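Local coordinates for sugar ABC transporter (Agrobacterium radiobacter, PDB 4RXT), which binds a pyranose sugar, here arabinose, between its two domains and probably delivers such sugars to an ABC-type importer, at residues K222-D227 with I241-Q247; I137-T141 with N201-A205; G234-S238 with V280-M285. All blocks are in the same frame, centred on the assembly; numbering follows the deposited sequence.

All three contacts lie in the domain built round the mixed sheet of strands 133-139, 165-172, 194-199, 222-226, 243-246 and 278-280. Contact 2 comes first along the chain and closes before contact 1 opens. Contacts 1 and 3 interleave: helix 230-238, which carries 234-238, links the two strands of contact 1. Centres of contacts 1 and 2, 1 and 3, and 2 and 3 are about 11, 9 and 18 Å apart. Contacts 1 and 2 touch each other and both reach the arabinose. Contact 3 lies farther out; it meets contact 1 where V280 N and L244 O, 2.7 Å apart, pair the last two strands. The sugar site lies at the C-terminal ends of the parallel strands.

Contact 1: K222-D227 with I241-Q247; sequences KVIGFD and IAGLVVQ. With ARA (alpha-L-arabinopyranose), chain B.
Strands 222-226 and 243-246 run parallel, their axes 4.3 Å apart at closest and crossing at -22°. They are the two strands of a right-handed beta-alpha-beta crossover through helix 230-238. V223 O accepts from A242 N at 2.8 Å and weakly from G243 N at 3.4 Å. I224 pairs with G243, G225 with L244 and F226 with V245. I224 CD1 lies 4.2 Å from A242 CB. G225 N donates to G243 O, and G225 O accepts from V245 N, both at 2.8 Å. V245 CB lies over the face of the F226 ring (chi1 -112°), 3.7 Å from its centroid, a CH-pi contact. D227, with positive phi (74°), leaves the strand, but D227 N still donates to V245 O at 2.8 Å. D227 OD1 accepts from Q247 NE2 at 2.8 Å, and a water bridges D227 OD1 to Q247 N. Arabinose O1 donates to D227 OD2 at 2.5 Å, and Q247 NE2 donates to arabinose O2 at 3.1 Å. With Q247 OE1 bonded to T107, the amide is held between T107 and D227 while it binds sugar.

Contact 2: I137-T141 with N201-A205; sequences IITNT and NLIMA. With ARA (alpha-L-arabinopyranose), chain B.
The segment 201-205 opens helix 202-214, and it packs against the end of strand 133-139 and the loop residue N140 that follows. N201 is the N-cap residue. It keeps an extended backbone (phi -153°, psi 180°), and its chi1 of 83° (p) turns the side chain back over the first turn. N201 OD1 accepts from M204 N at 3.0 Å, the capping bond, and A205 N donates to N201 O at 2.9 Å. The same N201 OD1 takes a weak bond from a water 3.0 Å away, which accepts from N140 N at 2.9 Å. This water bridges the strand end and the helix start, weakly on the N201 side. N201 ND2 lies 3.3 Å from N140 OD1. N201 is a residue of the arabinose site. L202 N makes a weak hydrogen bond to D227 OD2. I203 points its CA-to-CB bond toward segment 137-141, though the end of its side chain leads away; I203 CG2 lies 3.6 Å from N140 ND2. M204 fills the gap. With chi1 and chi2 both m, M204 SD rests 3.6 Å from I138 CG2, M204 CG is 3.9 Å from T139 C, and M204 CE is 3.4 Å from N140 ND2. N140 and M204 are the closest backbone pair, 5.9 Å between CA atoms. N140 has helical angles (-53°, -46°) and chi1 t. Its side chain also touches E45, a residue that binds the sugar. C-terminal strand ends and helix N-termini gathered at the sugar cleft are typical of the alpha/beta domains of periplasmic binding proteins.

Contact 3: G234-S238 with V280-M285; sequences GFLKS and VTKANM
L236, near the end of helix 230-238, lays its side chain over V280 and the backbone of T281, with its CA-to-CB bond toward segment 280-285. Its chi1 is t and chi2 p. L236 CD2 lies 3.9 Å from V280 CG1, 4.0 Å from T281 C and 4.2 Å from M285 SD. M285 (chi1 p, chi2 t) continues past it, and M285 CE reaches K237 CG at 3.8 Å. K282 runs along the helix end, with K282 CG 3.3 Å from L236 O and K282 CD 3.9 Å from K237 O. A water accepts a hydrogen bond from K282 NZ at 2.8 Å and donates one to K237 O at 3.1 Å. No direct hydrogen bond joins the two segments. K237 and K282 are the closest backbone pair, their CA atoms 6.3 Å apart. The segment 280-285 folds into a turn of its own: T281 N donates to N284 OD1 at 2.8 Å, and N284 N donates to T281 O at 3.2 Å. N284 ND2 is hydrogen-bonded to L279 O. The contact joins helix 230-238 to the chain leaving edge strand 278-280, which runs antiparallel to strand 243-246 and leads on to helix 288-294.

Contact 1: K222-D227 with I241-Q247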
# COMPACT_ATOMS: atom_id res chain seq x y z
N LYS A 222 -11.26 12.81 12.47
CA LYS A 222 -11.60 11.64 11.69
C LYS A 222 -10.43 11.20 10.86
O LYS A 222 -9.87 12.01 10.09
CB LYS A 222 -12.82 11.91 10.80
CG LYS A 222 -14.14 12.11 11.58
CD LYS A 222 -14.24 11.24 12.85
CE LYS A 222 -15.51 10.50 13.09
NZ LYS A 222 -15.49 10.18 14.55
N VAL A 223 -10.06 9.93 10.97
CA VAL A 223 -8.92 9.37 10.23
C VAL A 223 -9.37 8.36 9.21
O VAL A 223 -10.13 7.47 9.53
CB VAL A 223 -7.95 8.64 11.20
CG1 VAL A 223 -6.77 8.05 10.43
CG2 VAL A 223 -7.46 9.61 12.28
N ILE A 224 -8.95 8.54 7.96
CA ILE A 224 -9.04 7.52 6.95
C ILE A 224 -7.66 6.95 6.70
O ILE A 224 -6.74 7.69 6.42
CB ILE A 224 -9.69 7.98 5.62
CG1 ILE A 224 -11.10 8.51 5.89
CG2 ILE A 224 -9.67 6.85 4.59
CD1 ILE A 224 -12.14 7.47 6.32
N GLY A 225 -7.51 5.64 6.85
CA GLY A 225 -6.25 4.98 6.59
C GLY A 225 -6.35 4.00 5.43
O GLY A 225 -7.32 3.99 4.66
N PHE A 226 -5.29 3.22 5.30
CA PHE A 226 -5.18 2.16 4.30
C PHE A 226 -4.78 0.87 5.02
O PHE A 226 -4.05 0.88 6.05
CB PHE A 226 -4.08 2.50 3.28
CG PHE A 226 -4.57 2.80 1.88
CD1 PHE A 226 -5.16 4.03 1.59
CD2 PHE A 226 -4.43 1.88 0.86
CE1 PHE A 226 -5.62 4.34 0.32
CE2 PHE A 226 -4.88 2.19 -0.43
CZ PHE A 226 -5.46 3.43 -0.69
N ASP A 227 -5.22 -0.26 4.44
CA ASP A 227 -4.78 -1.59 4.78
C ASP A 227 -5.37 -2.04 6.11
O ASP A 227 -6.27 -1.42 6.65
CB ASP A 227 -3.23 -1.67 4.76
CG ASP A 227 -2.65 -1.17 3.44
OD1 ASP A 227 -3.19 -1.57 2.36
OD2 ASP A 227 -1.68 -0.38 3.52
N ILE A 241 -10.00 5.17 14.22
CA ILE A 241 -9.94 5.25 12.76
C ILE A 241 -11.37 5.17 12.25
O ILE A 241 -12.16 4.37 12.73
CB ILE A 241 -9.03 4.20 12.11
CG1 ILE A 241 -7.58 4.51 12.45
CG2 ILE A 241 -9.27 4.14 10.59
CD1 ILE A 241 -6.56 3.55 11.88
N ALA A 242 -11.74 6.03 11.28
CA ALA A 242 -13.07 6.09 10.71
C ALA A 242 -13.28 5.15 9.54
O ALA A 242 -14.41 4.69 9.25
CB ALA A 242 -13.40 7.52 10.29
N GLY A 243 -12.19 4.88 8.83
CA GLY A 243 -12.25 4.02 7.65
C GLY A 243 -10.87 3.58 7.26
O GLY A 243 -9.91 4.31 7.51
N LEU A 244 -10.81 2.42 6.60
CA LEU A 244 -9.58 1.89 6.02
C LEU A 244 -9.83 1.46 4.61
O LEU A 244 -10.75 0.64 4.37
CB LEU A 244 -9.09 0.65 6.79
CG LEU A 244 -8.65 0.90 8.23
CD1 LEU A 244 -8.55 -0.42 9.00
CD2 LEU A 244 -7.33 1.67 8.32
N VAL A 245 -9.03 1.99 3.67
CA VAL A 245 -9.09 1.47 2.28
C VAL A 245 -8.24 0.21 2.21
O VAL A 245 -7.03 0.26 2.38
CB VAL A 245 -8.62 2.49 1.24
CG1 VAL A 245 -8.81 1.93 -0.18
CG2 VAL A 245 -9.39 3.82 1.39
N VAL A 246 -8.89 -0.90 1.91
CA VAL A 246 -8.26 -2.22 1.97
C VAL A 246 -8.03 -2.74 0.55
O VAL A 246 -8.88 -2.59 -0.33
CB VAL A 246 -9.10 -3.21 2.82
CG1 VAL A 246 -8.54 -4.64 2.83
CG2 VAL A 246 -9.16 -2.68 4.24
N GLN A 247 -6.83 -3.27 0.34
CA GLN A 247 -6.37 -3.80 -0.92
C GLN A 247 -6.42 -5.32 -0.89
O GLN A 247 -6.95 -5.89 0.05
CB GLN A 247 -4.93 -3.34 -1.11
CG GLN A 247 -4.69 -1.84 -1.06
CD GLN A 247 -3.24 -1.51 -1.36
OE1 GLN A 247 -2.82 -1.43 -2.53
NE2 GLN A 247 -2.45 -1.36 -0.30
C1 ARA B . 0.76 -0.57 1.41
C2 ARA B . 1.18 -0.03 0.04
C3 ARA B . 2.67 -0.29 -0.16
C4 ARA B . 3.50 0.24 1.02
C5 ARA B . 2.65 0.53 2.19
O1 ARA B . -0.37 0.29 1.49
O2 ARA B . 0.46 -0.69 -1.02
O3 ARA B . 3.05 0.27 -1.44
O4 ARA B . 4.06 1.53 0.78
O5 ARA B . 1.67 -0.46 2.50
O HOH W 1 -4.78 -3.82 2.17

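Contact 2: I137-T141 with N201-A205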
# COMPACT_ATOMS: atom_id res chain seq x y z
N ILE A 137 -2.87 15.30 5.02
CA ILE A 137 -2.44 14.06 4.48
C ILE A 137 -1.03 13.76 5.01
O ILE A 137 -0.17 14.62 5.09
CB ILE A 137 -2.51 14.00 2.92
CG1 ILE A 137 -1.99 12.68 2.38
CG2 ILE A 137 -1.79 15.17 2.28
CD1 ILE A 137 -2.23 12.43 0.90
N ILE A 138 -0.85 12.50 5.40
CA ILE A 138 0.43 12.02 5.89
C ILE A 138 0.80 10.76 5.11
O ILE A 138 0.03 9.77 5.08
CB ILE A 138 0.42 11.75 7.42
CG1 ILE A 138 -0.11 12.96 8.19
CG2 ILE A 138 1.83 11.32 7.88
CD1 ILE A 138 -0.41 12.66 9.64
N THR A 139 1.98 10.81 4.50
CA THR A 139 2.54 9.83 3.58
C THR A 139 3.81 9.22 4.18
O THR A 139 4.67 9.92 4.70
CB THR A 139 2.80 10.46 2.18
OG1 THR A 139 1.57 10.98 1.69
CG2 THR A 139 3.35 9.44 1.21
N ASN A 140 3.89 7.90 4.10
CA ASN A 140 4.94 7.09 4.78
C ASN A 140 6.36 7.56 4.47
O ASN A 140 7.17 7.69 5.30
CB ASN A 140 4.76 5.61 4.36
CG ASN A 140 5.58 4.63 5.15
OD1 ASN A 140 6.04 3.64 4.63
ND2 ASN A 140 5.72 4.87 6.37
N THR A 141 6.60 7.80 3.18
CA THR A 141 7.93 8.15 2.68
C THR A 141 7.74 8.74 1.26
O THR A 141 6.77 8.39 0.57
CB THR A 141 8.87 6.92 2.66
OG1 THR A 141 10.22 7.28 2.30
CG2 THR A 141 8.33 5.81 1.72
N ASN A 201 -1.09 4.63 4.03
CA ASN A 201 -0.72 3.22 4.00
C ASN A 201 -0.85 2.61 5.41
O ASN A 201 -1.15 3.32 6.36
CB ASN A 201 0.67 3.03 3.36
CG ASN A 201 1.82 3.26 4.34
OD1 ASN A 201 1.71 4.05 5.29
ND2 ASN A 201 2.92 2.57 4.13
N LEU A 202 -0.53 1.33 5.52
CA LEU A 202 -0.69 0.65 6.81
C LEU A 202 0.11 1.35 7.93
O LEU A 202 -0.36 1.51 9.04
CB LEU A 202 -0.23 -0.78 6.69
CG LEU A 202 -0.22 -1.59 7.99
CD1 LEU A 202 -1.64 -1.66 8.49
CD2 LEU A 202 0.37 -2.96 7.71
N ILE A 203 1.35 1.68 7.62
CA ILE A 203 2.29 2.19 8.60
C ILE A 203 1.83 3.53 9.15
O ILE A 203 1.86 3.79 10.33
CB ILE A 203 3.74 2.28 8.02
CG1 ILE A 203 4.18 0.94 7.38
CG2 ILE A 203 4.73 2.75 9.08
CD1 ILE A 203 4.02 -0.25 8.30
N MET A 204 1.38 4.40 8.26
CA MET A 204 0.83 5.65 8.72
C MET A 204 -0.51 5.50 9.45
O MET A 204 -0.78 6.20 10.44
CB MET A 204 0.72 6.68 7.58
CG MET A 204 2.05 7.17 7.01
SD MET A 204 3.15 8.03 8.21
CE MET A 204 4.17 6.66 8.81
N ALA A 205 -1.34 4.58 8.98
CA ALA A 205 -2.57 4.27 9.74
C ALA A 205 -2.29 3.80 11.18
O ALA A 205 -2.98 4.21 12.11
CB ALA A 205 -3.38 3.23 9.00
C1 ARA B . 0.76 -0.57 1.41
C2 ARA B . 1.18 -0.03 0.04
C3 ARA B . 2.67 -0.29 -0.16
C4 ARA B . 3.50 0.24 1.02
C5 ARA B . 2.65 0.53 2.19
O1 ARA B . -0.37 0.29 1.49
O2 ARA B . 0.46 -0.69 -1.02
O3 ARA B . 3.05 0.27 -1.44
O4 ARA B . 4.06 1.53 0.78
O5 ARA B . 1.67 -0.46 2.50
O HOH W 2 1.57 6.38 3.41

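Contact 3: G234-S238 with V280-M285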
# COMPACT_ATOMS: atom_id res chain seq x y z
N GLY A 234 -8.48 -2.83 15.34
CA GLY A 234 -8.88 -2.41 16.69
C GLY A 234 -9.30 -0.94 16.74
O GLY A 234 -10.31 -0.58 17.35
N PHE A 235 -8.54 -0.11 16.03
CA PHE A 235 -8.84 1.33 15.97
C PHE A 235 -10.14 1.59 15.19
O PHE A 235 -10.89 2.52 15.50
CB PHE A 235 -7.70 2.11 15.27
CG PHE A 235 -6.38 2.14 16.05
CD1 PHE A 235 -6.37 2.10 17.44
CD2 PHE A 235 -5.21 2.24 15.38
CE1 PHE A 235 -5.17 2.11 18.15
CE2 PHE A 235 -4.02 2.29 16.06
CZ PHE A 235 -3.98 2.23 17.44
N LEU A 236 -10.39 0.79 14.16
CA LEU A 236 -11.66 0.92 13.42
C LEU A 236 -12.88 0.63 14.33
O LEU A 236 -13.87 1.35 14.37
CB LEU A 236 -11.64 -0.01 12.21
CG LEU A 236 -12.79 0.20 11.23
CD1 LEU A 236 -12.68 1.57 10.60
CD2 LEU A 236 -12.76 -0.85 10.13
N LYS A 237 -12.73 -0.37 15.17
CA LYS A 237 -13.81 -0.73 16.07
C LYS A 237 -13.95 0.27 17.21
O LYS A 237 -15.07 0.57 17.66
CB LYS A 237 -13.55 -2.12 16.58
CG LYS A 237 -13.79 -3.13 15.50
CD LYS A 237 -13.86 -4.53 16.04
CE LYS A 237 -12.52 -5.04 16.52
NZ LYS A 237 -12.47 -6.53 16.46
N SER A 238 -12.81 0.77 17.69
CA SER A 238 -12.80 1.67 18.84
C SER A 238 -13.26 3.07 18.44
O SER A 238 -13.67 3.86 19.29
CB SER A 238 -11.43 1.76 19.50
OG SER A 238 -10.53 2.61 18.76
N VAL A 280 -13.42 0.29 4.01
CA VAL A 280 -13.94 -0.53 5.11
C VAL A 280 -14.20 0.35 6.30
O VAL A 280 -13.32 1.12 6.72
CB VAL A 280 -12.95 -1.64 5.46
CG1 VAL A 280 -13.45 -2.46 6.66
CG2 VAL A 280 -12.74 -2.53 4.26
N THR A 281 -15.42 0.22 6.86
CA THR A 281 -15.85 0.96 8.03
C THR A 281 -16.47 -0.01 9.02
O THR A 281 -16.63 -1.18 8.72
CB THR A 281 -16.91 2.01 7.68
OG1 THR A 281 -18.10 1.33 7.27
CG2 THR A 281 -16.38 2.96 6.61
N LYS A 282 -16.84 0.50 10.20
CA LYS A 282 -17.66 -0.30 11.14
C LYS A 282 -18.91 -0.88 10.49
O LYS A 282 -19.28 -2.00 10.73
CB LYS A 282 -18.07 0.55 12.33
CG LYS A 282 -16.95 0.73 13.32
CD LYS A 282 -17.43 1.38 14.61
CE LYS A 282 -18.41 2.52 14.38
NZ LYS A 282 -18.66 3.29 15.64
N ALA A 283 -19.52 -0.08 9.63
CA ALA A 283 -20.79 -0.43 8.97
C ALA A 283 -20.67 -1.63 8.01
O ALA A 283 -21.67 -2.37 7.76
CB ALA A 283 -21.32 0.80 8.24
N ASN A 284 -19.48 -1.83 7.45
CA ASN A 284 -19.32 -2.92 6.48
C ASN A 284 -18.21 -3.96 6.71
O ASN A 284 -18.01 -4.88 5.88
CB ASN A 284 -19.20 -2.34 5.07
CG ASN A 284 -17.84 -1.70 4.82
OD1 ASN A 284 -16.97 -1.75 5.65
ND2 ASN A 284 -17.68 -1.13 3.67
N MET A 285 -17.52 -3.88 7.84
CA MET A 285 -16.38 -4.75 8.10
C MET A 285 -16.78 -6.22 8.26
O MET A 285 -15.96 -7.11 8.11
CB MET A 285 -15.55 -4.28 9.31
CG MET A 285 -16.27 -4.23 10.65
SD MET A 285 -15.28 -3.58 12.05
CE MET A 285 -13.89 -4.61 12.04
O HOH W 3 -16.38 3.33 17.21